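Local coordinates for hypothetical protein PH1933 (Pyrococcus horikoshii, PDB 1WWZ) that binds acetyl-coenzyme A and, as a member of the GNAT family, probably transfers its acetyl group to a substrate not yet identified, at residues V59-G63 / D64-G68. Numbering follows the deposited sequence.
Sequences VAKVG and DKIVG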
ATOM      1  N   VAL A  59       8.370  -8.614  -6.245  1.00 19.05           N
ATOM      2  CA  VAL A  59       8.680  -8.005  -7.529  1.00 20.10           C
ATOM      3  C   VAL A  59       7.462  -7.294  -8.100  1.00 21.02           C
ATOM      4  O   VAL A  59       6.324  -7.717  -7.884  1.00 21.51           O
ATOM      5  CB  VAL A  59       9.165  -9.049  -8.563  1.00 20.77           C
ATOM      6  CG1 VAL A  59      10.498  -9.643  -8.117  1.00 20.75           C
ATOM      7  CG2 VAL A  59       8.114 -10.138  -8.739  1.00 21.45           C
ATOM      8  N   ALA A  60       7.710  -6.191  -8.799  1.00 20.81           N
ATOM      9  CA  ALA A  60       6.650  -5.431  -9.444  1.00 22.60           C
ATOM     10  C   ALA A  60       6.728  -5.851 -10.904  1.00 24.85           C
ATOM     11  O   ALA A  60       7.811  -5.872 -11.491  1.00 23.94           O
ATOM     12  CB  ALA A  60       6.903  -3.928  -9.312  1.00 20.07           C
ATOM     13  N   LYS A  61       5.589  -6.202 -11.486  1.00 27.02           N
ATOM     14  CA  LYS A  61       5.580  -6.629 -12.872  1.00 30.11           C
ATOM     15  C   LYS A  61       4.547  -5.914 -13.723  1.00 30.81           C
ATOM     16  O   LYS A  61       3.455  -5.578 -13.265  1.00 31.58           O
ATOM     17  CB  LYS A  61       5.350  -8.141 -12.953  1.00 30.12           C
ATOM     18  CG  LYS A  61       6.454  -8.969 -12.311  1.00 30.99           C
ATOM     19  CD  LYS A  61       6.133 -10.455 -12.337  1.00 33.21           C
ATOM     20  CE  LYS A  61       6.020 -10.988 -13.757  1.00 35.18           C
ATOM     21  NZ  LYS A  61       5.677 -12.438 -13.773  1.00 37.30           N
ATOM     22  N   VAL A  62       4.929  -5.663 -14.968  1.00 32.04           N
ATOM     23  CA  VAL A  62       4.057  -5.029 -15.941  1.00 32.90           C
ATOM     24  C   VAL A  62       4.151  -5.992 -17.110  1.00 33.62           C
ATOM     25  O   VAL A  62       5.082  -5.924 -17.910  1.00 33.88           O
ATOM     26  CB  VAL A  62       4.578  -3.645 -16.366  1.00 33.52           C
ATOM     27  CG1 VAL A  62       3.649  -3.040 -17.403  1.00 33.86           C
ATOM     28  CG2 VAL A  62       4.683  -2.738 -15.151  1.00 33.61           C
ATOM     29  N   GLY A  63       3.195  -6.911 -17.182  1.00 34.70           N
ATOM     30  CA  GLY A  63       3.215  -7.910 -18.230  1.00 35.19           C
ATOM     31  C   GLY A  63       4.007  -9.098 -17.720  1.00 36.45           C
ATOM     32  O   GLY A  63       3.800  -9.546 -16.592  1.00 36.28           O
ATOM     33  N   ASP A  64       4.931  -9.600 -18.533  1.00 36.98           N
ATOM     34  CA  ASP A  64       5.745 -10.746 -18.143  1.00 38.57           C
ATOM     35  C   ASP A  64       7.131 -10.326 -17.665  1.00 38.14           C
ATOM     36  O   ASP A  64       7.963 -11.174 -17.340  1.00 38.14           O
ATOM     37  CB  ASP A  64       5.888 -11.712 -19.321  1.00 40.71           C
ATOM     38  CG  ASP A  64       4.550 -12.237 -19.809  1.00 43.70           C
ATOM     39  OD1 ASP A  64       3.889 -12.980 -19.052  1.00 45.82           O
ATOM     40  OD2 ASP A  64       4.159 -11.901 -20.949  1.00 45.12           O
ATOM     41  N   LYS A  65       7.377  -9.019 -17.614  1.00 37.65           N
ATOM     42  CA  LYS A  65       8.681  -8.518 -17.193  1.00 37.00           C
ATOM     43  C   LYS A  65       8.676  -7.880 -15.815  1.00 35.04           C
ATOM     44  O   LYS A  65       7.728  -7.190 -15.433  1.00 34.12           O
ATOM     45  CB  LYS A  65       9.224  -7.499 -18.203  1.00 39.90           C
ATOM     46  CG  LYS A  65       8.445  -6.189 -18.262  1.00 41.54           C
ATOM     47  CD  LYS A  65       9.076  -5.197 -19.239  1.00 44.46           C
ATOM     48  CE  LYS A  65      10.022  -4.220 -18.537  1.00 45.65           C
ATOM     49  NZ  LYS A  65      11.312  -4.032 -19.271  1.00 46.68           N
ATOM     50  N   ILE A  66       9.751  -8.124 -15.074  1.00 32.79           N
ATOM     51  CA  ILE A  66       9.920  -7.550 -13.750  1.00 29.64           C
ATOM     52  C   ILE A  66      10.458  -6.145 -13.993  1.00 28.23           C
ATOM     53  O   ILE A  66      11.411  -5.970 -14.752  1.00 28.83           O
ATOM     54  CB  ILE A  66      10.947  -8.350 -12.931  1.00 29.90           C
ATOM     55  CG1 ILE A  66      10.398  -9.749 -12.643  1.00 30.51           C
ATOM     56  CG2 ILE A  66      11.288  -7.602 -11.651  1.00 29.44           C
ATOM     57  CD1 ILE A  66      11.366 -10.645 -11.893  1.00 30.31           C
ATOM     58  N   VAL A  67       9.848  -5.144 -13.367  1.00 24.77           N
ATOM     59  CA  VAL A  67      10.295  -3.770 -13.559  1.00 23.57           C
ATOM     60  C   VAL A  67      10.820  -3.158 -12.272  1.00 21.40           C
ATOM     61  O   VAL A  67      11.284  -2.021 -12.261  1.00 20.80           O
ATOM     62  CB  VAL A  67       9.158  -2.879 -14.104  1.00 23.96           C
ATOM     63  CG1 VAL A  67       8.619  -3.464 -15.400  1.00 23.76           C
ATOM     64  CG2 VAL A  67       8.056  -2.745 -13.073  1.00 23.18           C
ATOM     65  N   GLY A  68      10.740  -3.918 -11.186  1.00 18.89           N
ATOM     66  CA  GLY A  68      11.218  -3.424  -9.909  1.00 16.91           C
ATOM     67  C   GLY A  68      11.094  -4.494  -8.845  1.00 17.05           C
ATOM     68  O   GLY A  68      10.380  -5.477  -9.036  1.00 16.43           O
TER
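Lys-61 lays the start of its side chain alongside Ile-66, CG of the lysine lying 4.0 Å from CG1 of the isoleucine. With CG anti to its own carbonyl carbon (chi1 -63°), the lysine chain rises from the sheet and a bend at chi3 brings CE back toward the turn, near the carbonyl of Asp-64, while its ammonium has a long, weak ion pair with Glu-7. Its methylenes suit a place beside an isoleucine, and its charge a partly exposed position; an alanine here would probably uncover one side of Ile-66 and deprive Glu-7 of that distant positive charge. Ile-66 spreads its two branches on the same face, CD1 meeting CG1 of Val-59 obliquely at 4.0 Å and CG2 approaching the valine CB, and Leu-20 of helix 14-27 touches both residues.

The two strands form a tight antiparallel hairpin interrupted by a classic beta bulge, in which Val-67 and Gly-68 both face Ala-60. Val-67 N donates to Ala-60 O at 2.9 Å, and Ala-60 N donates almost straight to Gly-68 O at 2.8 Å, though from above that carbonyl's plane. On the side of Ala-60, Val-67 meets Val-62: their side chains cross at about a right angle, CG2 to CG2 at 4.0 Å, and compact branched groups mesh well there. The small Ala-60 rests its methyl against CG2 of Val-67 and against Ile-102 and Leu-106 of helix 102-115, whose start, with Gly-103, belongs to the acetyl-CoA site. Gly-68 lies close to Val-93, another cofactor-binding residue. At the turn Gly-63 has a positive phi of 90°, where a CB would jam against the preceding carbonyl oxygen, and its own oxygen accepts a hydrogen bond from Lys-5 NZ.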